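Local coordinates for odorant-binding protein 2a (Homo sapiens, PDB 4RUN) that binds and carries small hydrophobic volatile molecules, with a higher affinity for aldehydes and large fatty acids, at residues A124-E127 with F128-L131; R67-E71 with P72-S76. The protein carries 2 engineered substitutions. All coordinates share one frame; numbering follows the deposited sequence.

In the fold
Following the chain, R67-E71 with P72-S76 (contact 2) comes first. It closes the short connection between strands 58-66 and 74-77, brought together just past the first by a single antiparallel bridge, R67 with S76. The chain then passes through strands 82-88, 95-103 and 106-115 before it enters helix 122-134, where A124-E127 with F128-L131 (contact 1) joins successive turns. The two contacts are in series: neither encloses nor crosses the other. The centres of contact 1 and contact 2 lie about 24 Å apart, and they do not touch. One shapes a strand connection at the surface; the other lies within the helix whose L125 and F128 side chains touch strands 12-21 and 106-115.

Contact 1 of 2, residues A124-E127 with F128-L131; sequences ALEE and FKKL
E127 reaches forward to K130, and E126 to K129, so two acidic side chains are each paired with the lysine three residues on. The E127 chain bends at chi2 (-59°) and brings OE1 to 3.0 Å from K130 NZ, a hydrogen-bonded salt bridge in which the amine sits above the carboxylate plane, 37° out of it. The start of the K130 chain lies near the E126 carbonyl oxygen. The second pair is longer: E126 OE2 and K129 NZ stand 3.5 Å apart, their side chains running alongside one another, and K129 has a weak, long ion pair with E139. Replacing E127 by an alanine is likely to leave the K130 ammonium without this carboxylate and its chain freer to swing. In F128 a CG anti to the backbone N carries the buried ring off the E127/K130 side to L113, A18 and I142, while CB lies against the L125 carbonyl. Four backbone hydrogen bonds join the segments, the straightest from K130 N to E126 O (3.0 Å, 174°). This i to i+4 pattern defines an alpha-helix, here the one lipocalins pack against their barrel, with salt bridges at i to i+3 and F128 turned to the strands.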
loop_
_atom_site.group_PDB
_atom_site.type_symbol
_atom_site.label_atom_id
_atom_site.label_comp_id
_atom_site.label_asym_id
_atom_site.label_seq_id
_atom_site.Cartn_x
_atom_site.Cartn_y
_atom_site.Cartn_z
ATOM N N ALA A 124 7.579 2.857 14.634
ATOM C CA ALA A 124 7.232 2.147 13.423
ATOM C C ALA A 124 7.377 3.020 12.160
ATOM O O ALA A 124 7.868 2.561 11.122
ATOM C CB ALA A 124 5.824 1.621 13.543
ATOM N N LEU A 125 6.989 4.287 12.262
ATOM C CA LEU A 125 7.177 5.218 11.161
ATOM C C LEU A 125 8.639 5.411 10.855
ATOM O O LEU A 125 9.012 5.632 9.711
ATOM C CB LEU A 125 6.554 6.584 11.486
ATOM C CG LEU A 125 5.029 6.658 11.463
ATOM C CD1 LEU A 125 4.552 8.036 11.890
ATOM C CD2 LEU A 125 4.524 6.330 10.071
ATOM N N GLU A 126 9.465 5.365 11.887
ATOM C CA GLU A 126 10.894 5.523 11.713
ATOM C C GLU A 126 11.548 4.336 11.014
ATOM O O GLU A 126 12.460 4.513 10.209
ATOM C CB GLU A 126 11.547 5.673 13.073
ATOM C CG GLU A 126 12.583 6.759 13.101
ATOM C CD GLU A 126 11.945 8.116 13.066
ATOM O OE1 GLU A 126 11.243 8.435 14.038
ATOM O OE2 GLU A 126 12.148 8.842 12.082
ATOM N N GLU A 127 11.122 3.132 11.369
ATOM C CA GLU A 127 11.626 1.925 10.704
ATOM C C GLU A 127 11.214 1.921 9.236
ATOM O O GLU A 127 11.991 1.514 8.370
ATOM C CB GLU A 127 11.102 0.657 11.378
ATOM C CG GLU A 127 11.670 0.420 12.753
ATOM C CD GLU A 127 13.176 0.311 12.736
ATOM O OE1 GLU A 127 13.810 1.041 13.534
ATOM O OE2 GLU A 127 13.720 -0.494 11.939
ATOM N N PHE A 128 9.990 2.388 8.983
ATOM C CA PHE A 128 9.486 2.560 7.642
ATOM C C PHE A 128 10.365 3.500 6.837
ATOM O O PHE A 128 10.742 3.192 5.721
ATOM C CB PHE A 128 8.085 3.125 7.701
ATOM C CG PHE A 128 7.456 3.318 6.356
ATOM C CD1 PHE A 128 7.228 2.230 5.540
ATOM C CD2 PHE A 128 7.064 4.577 5.920
ATOM C CE1 PHE A 128 6.625 2.386 4.311
ATOM C CE2 PHE A 128 6.457 4.742 4.685
ATOM C CZ PHE A 128 6.238 3.635 3.884
ATOM N N LYS A 129 10.701 4.640 7.425
ATOM C CA LYS A 129 11.575 5.615 6.789
ATOM C C LYS A 129 12.931 4.995 6.471
ATOM O O LYS A 129 13.409 5.097 5.349
ATOM C CB LYS A 129 11.739 6.807 7.720
ATOM C CG LYS A 129 12.699 7.886 7.274
ATOM C CD LYS A 129 12.612 9.039 8.269
ATOM C CE LYS A 129 13.903 9.833 8.367
ATOM N NZ LYS A 129 13.958 10.628 9.629
ATOM N N LYS A 130 13.552 4.377 7.470
ATOM C CA LYS A 130 14.838 3.671 7.295
ATOM C C LYS A 130 14.789 2.670 6.152
ATOM O O LYS A 130 15.694 2.618 5.332
ATOM C CB LYS A 130 15.216 2.907 8.572
ATOM C CG LYS A 130 15.604 3.770 9.748
ATOM C CD LYS A 130 15.469 2.963 11.034
ATOM C CE LYS A 130 16.379 3.480 12.138
ATOM N NZ LYS A 130 15.727 3.350 13.470
ATOM N N LEU A 131 13.747 1.849 6.124
ATOM C CA LEU A 131 13.625 0.829 5.090
ATOM C C LEU A 131 13.395 1.484 3.724
ATOM O O LEU A 131 13.955 1.077 2.706
ATOM C CB LEU A 131 12.489 -0.135 5.428
ATOM C CG LEU A 131 12.111 -1.177 4.359
ATOM C CD1 LEU A 131 11.440 -2.390 5.004
ATOM C CD2 LEU A 131 11.226 -0.586 3.259
#

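Contact 2 of 2, residues R67-E71 with P72-S76; sequences RKTEE and PGKFS
A type II beta turn from E71 to K74 reverses the chain within a strand connection of the lipocalin barrel, where T69 meets K74 and R67 pairs with S76. K74 N closes the turn on E71 O at 3.2 Å, approaching from above the carbonyl plane. G73 occupies the third position with a positive phi, where a CB would collide with the preceding carbonyl oxygen. The T69 hydroxyl works in both directions. With chi1 at 72°, OG1 is turned in over the backbone, and from there it donates to K74 O at 2.7 Å, 53° out of the carbonyl plane. The same oxygen accepts from E71 N at 3.2 Å, which makes an ST turn. At the open end R67 and S76 form a single antiparallel hydrogen-bonded pair: R67 N to S76 O (2.7 Å) and S76 N to R67 O (3.1 Å), both in the carbonyl plane. R67 O also receives a CA-H contact from F75 and lies at the edge of its ring, 3.4 Å from F75 CD2. On the side chains, the extended K74 chain crosses E71, whose OE2 comes 3.6 Å from K74 CD; E71 OE2 and K74 NZ remain 4.6 Å apart, too far for a salt bridge. Across to strand 82-88, G73 and F75 form backbone hydrogen bonds with L86 and I84. The chemistry implies that the connection is fixed mainly by backbone bonds and one threonine hydroxyl, which joins the start of the turn (E71 N) to the first residue of the outgoing strand (K74 O), while the E71 and K74 charges probably add only a modest attraction.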
loop_
_atom_site.group_PDB
_atom_site.type_symbol
_atom_site.label_atom_id
_atom_site.label_comp_id
_atom_site.label_asym_id
_atom_site.label_seq_id
_atom_site.Cartn_x
_atom_site.Cartn_y
_atom_site.Cartn_z
ATOM N N ARG A 67 -2.664 -11.767 -7.910
ATOM C CA ARG A 67 -2.438 -13.166 -8.240
ATOM C C ARG A 67 -1.214 -13.731 -7.521
ATOM O O ARG A 67 -0.229 -13.036 -7.291
ATOM C CB ARG A 67 -2.318 -13.353 -9.754
ATOM C CG ARG A 67 -3.516 -12.825 -10.533
ATOM C CD ARG A 67 -3.962 -13.803 -11.612
ATOM N NE ARG A 67 -4.896 -13.198 -12.565
ATOM C CZ ARG A 67 -5.866 -13.847 -13.214
ATOM N NH1 ARG A 67 -6.081 -15.145 -13.015
ATOM N NH2 ARG A 67 -6.646 -13.186 -14.062
ATOM N N LYS A 68 -1.307 -15.008 -7.174
ATOM C CA LYS A 68 -0.225 -15.754 -6.548
ATOM C C LYS A 68 1.023 -15.710 -7.443
ATOM O O LYS A 68 0.919 -15.505 -8.652
ATOM C CB LYS A 68 -0.696 -17.205 -6.380
ATOM C CG LYS A 68 0.191 -18.144 -5.571
ATOM C CD LYS A 68 0.153 -19.564 -6.145
ATOM C CE LYS A 68 0.401 -20.627 -5.087
ATOM N NZ LYS A 68 1.551 -20.304 -4.195
ATOM N N THR A 69 2.197 -15.882 -6.845
ATOM C CA THR A 69 3.419 -16.166 -7.607
ATOM C C THR A 69 4.185 -17.269 -6.904
ATOM O O THR A 69 3.773 -17.739 -5.838
ATOM C CB THR A 69 4.346 -14.944 -7.737
ATOM O OG1 THR A 69 4.953 -14.668 -6.470
ATOM C CG2 THR A 69 3.580 -13.727 -8.241
ATOM N N GLU A 70 5.304 -17.675 -7.495
ATOM C CA GLU A 70 6.120 -18.737 -6.921
ATOM C C GLU A 70 6.911 -18.300 -5.684
ATOM O O GLU A 70 7.506 -19.138 -5.011
ATOM C CB GLU A 70 7.062 -19.321 -7.976
ATOM C CG GLU A 70 6.328 -20.027 -9.112
ATOM C CD GLU A 70 7.206 -20.978 -9.911
ATOM O OE1 GLU A 70 8.206 -21.491 -9.363
ATOM O OE2 GLU A 70 6.887 -21.226 -11.092
ATOM N N GLU A 71 6.909 -17.007 -5.371
ATOM C CA GLU A 71 7.521 -16.524 -4.136
ATOM C C GLU A 71 6.471 -16.066 -3.136
ATOM O O GLU A 71 5.590 -15.280 -3.488
ATOM C CB GLU A 71 8.457 -15.368 -4.430
ATOM C CG GLU A 71 9.686 -15.782 -5.210
ATOM C CD GLU A 71 10.667 -14.645 -5.371
ATOM O OE1 GLU A 71 11.740 -14.878 -5.972
ATOM O OE2 GLU A 71 10.365 -13.525 -4.894
ATOM N N PRO A 72 6.561 -16.549 -1.883
ATOM C CA PRO A 72 5.607 -16.091 -0.874
ATOM C C PRO A 72 5.831 -14.621 -0.550
ATOM O O PRO A 72 6.977 -14.162 -0.506
ATOM C CB PRO A 72 5.909 -16.975 0.340
ATOM C CG PRO A 72 7.304 -17.450 0.145
ATOM C CD PRO A 72 7.562 -17.479 -1.332
ATOM N N GLY A 73 4.738 -13.887 -0.355
ATOM C CA GLY A 73 4.816 -12.448 -0.117
ATOM C C GLY A 73 4.802 -11.610 -1.384
ATOM O O GLY A 73 4.489 -10.429 -1.323
ATOM N N LYS A 74 5.123 -12.221 -2.527
ATOM C CA LYS A 74 5.130 -11.544 -3.826
ATOM C C LYS A 74 3.861 -11.869 -4.636
ATOM O O LYS A 74 3.522 -13.039 -4.833
ATOM C CB LYS A 74 6.377 -11.951 -4.615
ATOM C CG LYS A 74 6.488 -11.368 -6.018
ATOM C CD LYS A 74 7.668 -11.989 -6.741
ATOM C CE LYS A 74 7.676 -11.651 -8.219
ATOM N NZ LYS A 74 8.458 -12.677 -8.963
ATOM N N PHE A 75 3.175 -10.824 -5.098
ATOM C CA PHE A 75 1.963 -10.958 -5.907
ATOM C C PHE A 75 2.040 -10.079 -7.138
ATOM O O PHE A 75 2.911 -9.216 -7.240
ATOM C CB PHE A 75 0.737 -10.526 -5.124
ATOM C CG PHE A 75 0.471 -11.352 -3.916
ATOM C CD1 PHE A 75 1.091 -11.057 -2.712
ATOM C CD2 PHE A 75 -0.423 -12.408 -3.973
ATOM C CE1 PHE A 75 0.824 -11.813 -1.581
ATOM C CE2 PHE A 75 -0.692 -13.170 -2.855
ATOM C CZ PHE A 75 -0.069 -12.873 -1.657
ATOM N N SER A 76 1.109 -10.298 -8.061
ATOM C CA SER A 76 1.020 -9.500 -9.275
ATOM C C SER A 76 -0.418 -9.063 -9.508
ATOM O O SER A 76 -1.359 -9.747 -9.099
ATOM C CB SER A 76 1.547 -10.294 -10.476
ATOM O OG SER A 76 0.807 -11.471 -10.677
#